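Local atomic coordinates of Tol-Pal system protein TolB (Acinetobacter baumannii, PDB entry 7MX5), a protein that probably acts as the periplasmic component of the Tol-Pal system, which takes part in outer membrane invagination during cell division and in keeping that membrane intact. Residues S346-V360 against A363-T377. Residues are numbered along the deposited sequence; the frame is centred on the assembly and turned at random.
Sequences SLDESPSFSPNGQMV and ATREGNRGLLSIMST
Val360 and Met375 form an antiparallel hydrogen-bonded pair, Val360 N reaching Met375 O at 2.8 Å and Met375 N returning to Val360 O, while Thr377 N closes on Gln358 O at 2.9 Å beyond the non-hydrogen-bonded pair Met359-Ser376. On the face of the sheet that carries Met359, the side chain bends at chi2 (-69°) and brings SD across Ile374, 3.6 Å from its CG2; Ile374 also packs on Met383 and Leu385 of strand 382-386. Val360 and Met375 lie on the other face, where Val360 CG1 approaches Met375 CB. Thr377 CG2 meets the Phe353 ring at its edge and in its plane, 3.7 Å from CE1. In the type I turn 354-357, Asn356 OD1 accepts from Ser354 OG and Gln358 N on opposite faces of its amide plane; the bond from Gln358 N closes an Asx turn.

At the other end, residues 346-350 run past residues 363-365 of strand 359-366 without pairing as a strand. Ser346 N donates to Thr364 OG1 (3.3 Å) in a bent bond, with an N-H...O angle of 145°. Leu347 splits its branches: CD1 lies 3.8 Å from Ala363 CB, whereas CD2 sits over one face of the Arg365 guanidinium, toward its rim. That guanidinium is also salt-bridged to Glu391. Two waters bridge the backbones, one donating to both Leu347 O and Ala363 O, the other joining Ser350 O to Ala363 N. Glu349 OE2 comes near Ala363 CB, but OE1 is salt-bridged to Arg393 and OE2 accepts from the backbone N of Glu394, both in strand 391-397.

Strands 352-353, 359-366 and 369-376 thus follow one another as an antiparallel meander, the up-and-down arrangement of a beta-propeller blade, consistent with the WD40-like repeat of TolB.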
ATOM      1  N   SER A 346      -0.579  15.344   8.108  1.00 44.99           N
ATOM      2  CA  SER A 346      -1.287  16.594   7.875  1.00 52.96           C
ATOM      3  C   SER A 346      -2.730  16.397   7.432  1.00 49.20           C
ATOM      4  O   SER A 346      -3.466  17.385   7.328  1.00 49.74           O
ATOM      5  CB  SER A 346      -0.548  17.431   6.821  1.00 49.02           C
ATOM      6  OG  SER A 346       0.809  17.625   7.181  1.00 55.17           O
ATOM      7  N   LEU A 347      -3.154  15.163   7.176  1.00 37.82           N
ATOM      8  CA  LEU A 347      -4.470  14.898   6.612  1.00 43.91           C
ATOM      9  C   LEU A 347      -5.198  13.860   7.451  1.00 46.49           C
ATOM     10  O   LEU A 347      -4.637  12.808   7.773  1.00 50.20           O
ATOM     11  CB  LEU A 347      -4.356  14.417   5.162  1.00 42.58           C
ATOM     12  CG  LEU A 347      -3.700  15.401   4.193  1.00 32.17           C
ATOM     13  CD1 LEU A 347      -3.482  14.754   2.837  1.00 27.67           C
ATOM     14  CD2 LEU A 347      -4.540  16.661   4.067  1.00 31.82           C
ATOM     15  N   ASP A 348      -6.449  14.163   7.801  1.00 42.97           N
ATOM     16  CA  ASP A 348      -7.332  13.205   8.464  1.00 39.31           C
ATOM     17  C   ASP A 348      -7.875  12.267   7.389  1.00 37.09           C
ATOM     18  O   ASP A 348      -9.000  12.398   6.901  1.00 44.68           O
ATOM     19  CB  ASP A 348      -8.444  13.930   9.214  1.00 36.46           C
ATOM     20  CG  ASP A 348      -9.439  12.981   9.850  1.00 41.80           C
ATOM     21  OD1 ASP A 348      -9.015  11.913  10.339  1.00 39.58           O
ATOM     22  OD2 ASP A 348     -10.645  13.305   9.864  1.00 46.73           O
ATOM     23  N   GLU A 349      -7.039  11.302   7.009  1.00 34.66           N
ATOM     24  CA  GLU A 349      -7.312  10.437   5.873  1.00 37.50           C
ATOM     25  C   GLU A 349      -6.822   9.029   6.181  1.00 39.64           C
ATOM     26  O   GLU A 349      -5.851   8.840   6.916  1.00 36.62           O
ATOM     27  CB  GLU A 349      -6.644  10.978   4.602  1.00 36.53           C
ATOM     28  CG  GLU A 349      -7.107  10.338   3.306  1.00 33.18           C
ATOM     29  CD  GLU A 349      -7.013  11.295   2.133  1.00 39.39           C
ATOM     30  OE1 GLU A 349      -7.859  12.209   2.039  1.00 33.98           O
ATOM     31  OE2 GLU A 349      -6.086  11.143   1.311  1.00 41.84           O
ATOM     32  N   SER A 350      -7.498   8.046   5.600  1.00 40.25           N
ATOM     33  CA  SER A 350      -7.222   6.653   5.926  1.00 37.79           C
ATOM     34  C   SER A 350      -5.849   6.233   5.411  1.00 39.30           C
ATOM     35  O   SER A 350      -5.501   6.540   4.263  1.00 34.02           O
ATOM     36  CB  SER A 350      -8.299   5.749   5.330  1.00 33.87           C
ATOM     37  OG  SER A 350      -8.467   4.576   6.106  1.00 44.09           O
ATOM     38  N   PRO A 351      -5.047   5.547   6.214  1.00 34.58           N
ATOM     39  CA  PRO A 351      -3.825   4.919   5.707  1.00 33.33           C
ATOM     40  C   PRO A 351      -4.172   3.598   5.025  1.00 35.70           C
ATOM     41  O   PRO A 351      -5.334   3.208   4.925  1.00 34.63           O
ATOM     42  CB  PRO A 351      -2.976   4.702   6.967  1.00 38.27           C
ATOM     43  CG  PRO A 351      -3.832   5.135   8.143  1.00 28.13           C
ATOM     44  CD  PRO A 351      -5.232   5.316   7.654  1.00 37.13           C
ATOM     45  N   SER A 352      -3.137   2.906   4.554  1.00 34.80           N
ATOM     46  CA  SER A 352      -3.336   1.640   3.860  1.00 29.78           C
ATOM     47  C   SER A 352      -2.149   0.727   4.118  1.00 33.58           C
ATOM     48  O   SER A 352      -1.000   1.117   3.884  1.00 32.67           O
ATOM     49  CB  SER A 352      -3.526   1.859   2.355  1.00 37.17           C
ATOM     50  OG  SER A 352      -4.201   0.765   1.760  1.00 35.69           O
ATOM     51  N   PHE A 353      -2.433  -0.481   4.593  1.00 26.81           N
ATOM     52  CA  PHE A 353      -1.399  -1.462   4.881  1.00 28.02           C
ATOM     53  C   PHE A 353      -0.888  -2.106   3.597  1.00 30.42           C
ATOM     54  O   PHE A 353      -1.638  -2.323   2.642  1.00 32.64           O
ATOM     55  CB  PHE A 353      -1.937  -2.549   5.811  1.00 28.86           C
ATOM     56  CG  PHE A 353      -1.619  -2.325   7.262  1.00 36.16           C
ATOM     57  CD1 PHE A 353      -0.308  -2.316   7.706  1.00 39.58           C
ATOM     58  CD2 PHE A 353      -2.636  -2.140   8.184  1.00 28.33           C
ATOM     59  CE1 PHE A 353      -0.016  -2.117   9.044  1.00 47.31           C
ATOM     60  CE2 PHE A 353      -2.351  -1.943   9.522  1.00 38.83           C
ATOM     61  CZ  PHE A 353      -1.040  -1.930   9.953  1.00 35.01           C
ATOM     62  N   SER A 354       0.405  -2.414   3.586  1.00 27.98           N
ATOM     63  CA  SER A 354       0.948  -3.229   2.515  1.00 36.59           C
ATOM     64  C   SER A 354       0.574  -4.693   2.743  1.00 27.97           C
ATOM     65  O   SER A 354       0.322  -5.102   3.880  1.00 35.31           O
ATOM     66  CB  SER A 354       2.465  -3.079   2.444  1.00 33.40           C
ATOM     67  OG  SER A 354       3.090  -3.644   3.584  1.00 32.46           O
ATOM     68  N   PRO A 355       0.512  -5.496   1.677  1.00 37.90           N
ATOM     69  CA  PRO A 355       0.102  -6.903   1.837  1.00 34.89           C
ATOM     70  C   PRO A 355       0.882  -7.676   2.891  1.00 38.68           C
ATOM     71  O   PRO A 355       0.304  -8.555   3.544  1.00 36.32           O
ATOM     72  CB  PRO A 355       0.323  -7.490   0.437  1.00 41.61           C
ATOM     73  CG  PRO A 355       0.191  -6.335  -0.488  1.00 42.05           C
ATOM     74  CD  PRO A 355       0.589  -5.092   0.261  1.00 40.37           C
ATOM     75  N   ASN A 356       2.165  -7.382   3.088  1.00 31.06           N
ATOM     76  CA  ASN A 356       2.952  -8.088   4.091  1.00 40.68           C
ATOM     77  C   ASN A 356       2.818  -7.486   5.485  1.00 34.68           C
ATOM     78  O   ASN A 356       3.373  -8.039   6.439  1.00 34.74           O
ATOM     79  CB  ASN A 356       4.431  -8.139   3.681  1.00 33.12           C
ATOM     80  CG  ASN A 356       5.068  -6.762   3.557  1.00 36.95           C
ATOM     81  OD1 ASN A 356       4.534  -5.760   4.033  1.00 42.71           O
ATOM     82  ND2 ASN A 356       6.227  -6.713   2.911  1.00 39.39           N
ATOM     83  N   GLY A 357       2.104  -6.371   5.623  1.00 29.51           N
ATOM     84  CA  GLY A 357       1.927  -5.755   6.921  1.00 37.12           C
ATOM     85  C   GLY A 357       3.155  -5.084   7.488  1.00 41.17           C
ATOM     86  O   GLY A 357       3.121  -4.640   8.639  1.00 37.62           O
ATOM     87  N   GLN A 358       4.242  -5.000   6.721  1.00 39.05           N
ATOM     88  CA  GLN A 358       5.454  -4.338   7.179  1.00 30.68           C
ATOM     89  C   GLN A 358       5.518  -2.872   6.776  1.00 42.93           C
ATOM     90  O   GLN A 358       6.292  -2.114   7.370  1.00 38.05           O
ATOM     91  CB  GLN A 358       6.691  -5.065   6.641  1.00 34.30           C
ATOM     92  CG  GLN A 358       6.728  -6.549   6.965  1.00 34.54           C
ATOM     93  CD  GLN A 358       6.449  -6.832   8.427  1.00 46.07           C
ATOM     94  OE1 GLN A 358       5.492  -7.531   8.764  1.00 39.97           O
ATOM     95  NE2 GLN A 358       7.287  -6.293   9.306  1.00 40.08           N
ATOM     96  N   MET A 359       4.727  -2.459   5.790  1.00 35.59           N
ATOM     97  CA  MET A 359       4.708  -1.089   5.306  1.00 29.57           C
ATOM     98  C   MET A 359       3.307  -0.508   5.451  1.00 33.67           C
ATOM     99  O   MET A 359       2.326  -1.231   5.644  1.00 33.04           O
ATOM    100  CB  MET A 359       5.150  -1.012   3.839  1.00 37.79           C
ATOM    101  CG  MET A 359       6.633  -1.257   3.606  1.00 39.41           C
ATOM    102  SD  MET A 359       7.679   0.064   4.241  1.00 49.56           S
ATOM    103  CE  MET A 359       9.306  -0.625   3.951  1.00 40.84           C
ATOM    104  N   VAL A 360       3.223   0.815   5.351  1.00 28.41           N
ATOM    105  CA  VAL A 360       1.945   1.519   5.374  1.00 29.65           C
ATOM    106  C   VAL A 360       2.093   2.798   4.562  1.00 38.96           C
ATOM    107  O   VAL A 360       3.100   3.504   4.669  1.00 36.16           O
ATOM    108  CB  VAL A 360       1.478   1.809   6.818  1.00 29.12           C
ATOM    109  CG1 VAL A 360       2.531   2.592   7.582  1.00 36.98           C
ATOM    110  CG2 VAL A 360       0.151   2.554   6.816  1.00 39.06           C
ATOM    111  N   ALA A 363      -1.391   9.710   3.009  1.00 34.47           N
ATOM    112  CA  ALA A 363      -1.273  11.006   2.356  1.00 35.15           C
ATOM    113  C   ALA A 363      -0.999  12.081   3.398  1.00 35.94           C
ATOM    114  O   ALA A 363      -1.682  12.144   4.426  1.00 29.48           O
ATOM    115  CB  ALA A 363      -2.542  11.339   1.570  1.00 31.61           C
ATOM    116  N   THR A 364      -0.002  12.919   3.131  1.00 37.37           N
ATOM    117  CA  THR A 364       0.373  13.994   4.040  1.00 38.83           C
ATOM    118  C   THR A 364       0.918  15.155   3.216  1.00 36.40           C
ATOM    119  O   THR A 364       0.880  15.135   1.982  1.00 33.38           O
ATOM    120  CB  THR A 364       1.388  13.499   5.080  1.00 37.92           C
ATOM    121  OG1 THR A 364       1.756  14.582   5.944  1.00 43.66           O
ATOM    122  CG2 THR A 364       2.631  12.959   4.395  1.00 31.16           C
ATOM    123  N   ARG A 365       1.426  16.175   3.906  1.00 42.83           N
ATOM    124  CA  ARG A 365       1.985  17.354   3.256  1.00 42.46           C
ATOM    125  C   ARG A 365       3.299  17.721   3.924  1.00 35.46           C
ATOM    126  O   ARG A 365       3.359  17.861   5.149  1.00 55.02           O
ATOM    127  CB  ARG A 365       1.015  18.541   3.322  1.00 39.92           C
ATOM    128  CG  ARG A 365      -0.234  18.377   2.472  1.00 38.86           C
ATOM    129  CD  ARG A 365      -1.277  19.425   2.825  1.00 52.90           C
ATOM    130  NE  ARG A 365      -2.532  19.208   2.115  1.00 61.82           N
ATOM    131  CZ  ARG A 365      -3.589  20.003   2.204  1.00 47.14           C
ATOM    132  NH1 ARG A 365      -3.580  21.083   2.967  1.00 50.72           N
ATOM    133  NH2 ARG A 365      -4.684  19.706   1.509  1.00 44.43           N
ATOM    134  N   GLU A 366       4.346  17.874   3.117  1.00 49.90           N
ATOM    135  CA  GLU A 366       5.662  18.284   3.591  1.00 43.27           C
ATOM    136  C   GLU A 366       6.107  19.481   2.768  1.00 46.82           C
ATOM    137  O   GLU A 366       6.175  19.397   1.538  1.00 48.99           O
ATOM    138  CB  GLU A 366       6.674  17.141   3.481  1.00 45.48           C
ATOM    139  CG  GLU A 366       7.801  17.205   4.496  1.00 57.39           C
ATOM    140  CD  GLU A 366       8.570  15.903   4.587  1.00 57.59           C
ATOM    141  OE1 GLU A 366       7.967  14.887   4.990  1.00 60.39           O
ATOM    142  OE2 GLU A 366       9.774  15.894   4.254  1.00 56.39           O
ATOM    143  N   GLY A 367       6.409  20.585   3.441  1.00 41.15           N
ATOM    144  CA  GLY A 367       6.672  21.817   2.717  1.00 50.04           C
ATOM    145  C   GLY A 367       5.399  22.290   2.043  1.00 46.13           C
ATOM    146  O   GLY A 367       4.325  22.324   2.652  1.00 51.28           O
ATOM    147  N   ASN A 368       5.508  22.649   0.766  1.00 41.99           N
ATOM    148  CA  ASN A 368       4.353  23.026  -0.036  1.00 44.33           C
ATOM    149  C   ASN A 368       3.832  21.870  -0.879  1.00 40.64           C
ATOM    150  O   ASN A 368       2.928  22.070  -1.697  1.00 52.88           O
ATOM    151  CB  ASN A 368       4.701  24.214  -0.934  1.00 40.33           C
ATOM    152  CG  ASN A 368       5.696  23.854  -2.023  1.00 49.81           C
ATOM    153  OD1 ASN A 368       6.443  22.882  -1.901  1.00 41.32           O
ATOM    154  ND2 ASN A 368       5.708  24.638  -3.094  1.00 43.29           N
ATOM    155  N   ARG A 369       4.373  20.670  -0.695  1.00 41.52           N
ATOM    156  CA  ARG A 369       4.067  19.525  -1.542  1.00 39.47           C
ATOM    157  C   ARG A 369       3.019  18.640  -0.880  1.00 42.46           C
ATOM    158  O   ARG A 369       3.119  18.332   0.312  1.00 46.61           O
ATOM    159  CB  ARG A 369       5.330  18.708  -1.822  1.00 35.04           C
ATOM    160  CG  ARG A 369       6.299  19.354  -2.796  1.00 44.34           C
ATOM    161  CD  ARG A 369       7.160  18.307  -3.485  1.00 51.97           C
ATOM    162  NE  ARG A 369       7.981  17.565  -2.535  1.00 58.66           N
ATOM    163  CZ  ARG A 369       9.080  16.898  -2.856  1.00 55.50           C
ATOM    164  NH1 ARG A 369       9.524  16.854  -4.101  1.00 59.17           N
ATOM    165  NH2 ARG A 369       9.749  16.253  -1.903  1.00 50.41           N
ATOM    166  N   GLY A 370       2.015  18.239  -1.657  1.00 33.88           N
ATOM    167  CA  GLY A 370       1.115  17.182  -1.244  1.00 39.70           C
ATOM    168  C   GLY A 370       1.627  15.854  -1.761  1.00 39.72           C
ATOM    169  O   GLY A 370       1.759  15.673  -2.975  1.00 47.40           O
ATOM    170  N   LEU A 371       1.931  14.921  -0.862  1.00 32.69           N
ATOM    171  CA  LEU A 371       2.676  13.729  -1.235  1.00 37.09           C
ATOM    172  C   LEU A 371       2.113  12.502  -0.532  1.00 33.94           C
ATOM    173  O   LEU A 371       1.350  12.598   0.434  1.00 32.64           O
ATOM    174  CB  LEU A 371       4.164  13.885  -0.900  1.00 34.19           C
ATOM    175  CG  LEU A 371       4.513  14.299   0.533  1.00 42.80           C
ATOM    176  CD1 LEU A 371       4.733  13.087   1.427  1.00 40.51           C
ATOM    177  CD2 LEU A 371       5.739  15.194   0.540  1.00 51.91           C
ATOM    178  N   LEU A 372       2.517  11.338  -1.033  1.00 40.23           N
ATOM    179  CA  LEU A 372       2.304  10.066  -0.363  1.00 29.00           C
ATOM    180  C   LEU A 372       3.566   9.687   0.398  1.00 43.28           C
ATOM    181  O   LEU A 372       4.682   9.931  -0.069  1.00 37.81           O
ATOM    182  CB  LEU A 372       1.956   8.961  -1.363  1.00 32.56           C
ATOM    183  CG  LEU A 372       0.592   8.990  -2.054  1.00 32.82           C
ATOM    184  CD1 LEU A 372       0.325   7.659  -2.740  1.00 29.24           C
ATOM    185  CD2 LEU A 372      -0.518   9.322  -1.068  1.00 33.44           C
ATOM    186  N   SER A 373       3.385   9.093   1.573  1.00 33.34           N
ATOM    187  CA  SER A 373       4.497   8.622   2.382  1.00 39.86           C
ATOM    188  C   SER A 373       4.294   7.150   2.707  1.00 28.71           C
ATOM    189  O   SER A 373       3.185   6.727   3.041  1.00 31.81           O
ATOM    190  CB  SER A 373       4.635   9.431   3.677  1.00 41.56           C
ATOM    191  OG  SER A 373       5.451  10.572   3.481  1.00 46.48           O
ATOM    192  N   ILE A 374       5.369   6.374   2.598  1.00 38.43           N
ATOM    193  CA  ILE A 374       5.362   4.957   2.941  1.00 38.27           C
ATOM    194  C   ILE A 374       6.312   4.760   4.111  1.00 39.79           C
ATOM    195  O   ILE A 374       7.490   5.131   4.032  1.00 45.67           O
ATOM    196  CB  ILE A 374       5.759   4.071   1.748  1.00 34.61           C
ATOM    197  CG1 ILE A 374       4.569   3.887   0.808  1.00 38.93           C
ATOM    198  CG2 ILE A 374       6.251   2.717   2.230  1.00 30.62           C
ATOM    199  CD1 ILE A 374       4.956   3.680  -0.636  1.00 42.28           C
ATOM    200  N   MET A 375       5.801   4.185   5.196  1.00 42.56           N
ATOM    201  CA  MET A 375       6.576   3.995   6.412  1.00 39.01           C
ATOM    202  C   MET A 375       6.535   2.537   6.834  1.00 41.00           C
ATOM    203  O   MET A 375       5.509   1.866   6.687  1.00 35.82           O
ATOM    204  CB  MET A 375       6.050   4.873   7.551  1.00 30.01           C
ATOM    205  CG  MET A 375       6.843   6.147   7.749  1.00 46.91           C
ATOM    206  SD  MET A 375       6.673   6.867   9.389  1.00 39.36           S
ATOM    207  CE  MET A 375       7.764   5.818  10.336  1.00 38.34           C
ATOM    208  N   SER A 376       7.659   2.050   7.350  1.00 43.95           N
ATOM    209  CA  SER A 376       7.670   0.747   7.993  1.00 35.57           C
ATOM    210  C   SER A 376       6.878   0.812   9.294  1.00 41.04           C
ATOM    211  O   SER A 376       6.863   1.833   9.988  1.00 38.88           O
ATOM    212  CB  SER A 376       9.104   0.293   8.262  1.00 38.91           C
ATOM    213  OG  SER A 376       9.765   1.182   9.145  1.00 39.62           O
ATOM    214  N   THR A 377       6.206  -0.293   9.620  1.00 40.29           N
ATOM    215  CA  THR A 377       5.314  -0.299  10.774  1.00 37.22           C
ATOM    216  C   THR A 377       6.061  -0.184  12.097  1.00 44.36           C
ATOM    217  O   THR A 377       5.434   0.113  13.120  1.00 39.56           O
ATOM    218  CB  THR A 377       4.454  -1.562  10.771  1.00 35.63           C
ATOM    219  OG1 THR A 377       5.296  -2.720  10.828  1.00 52.03           O
ATOM    220  CG2 THR A 377       3.602  -1.617   9.513  1.00 38.49           C
TER
HETATM  221  O   HOH W   1      -2.806  10.833   6.685  1.00 29.91           O
HETATM  222  O   HOH W   2      -3.757   8.814   3.964  1.00 39.31           O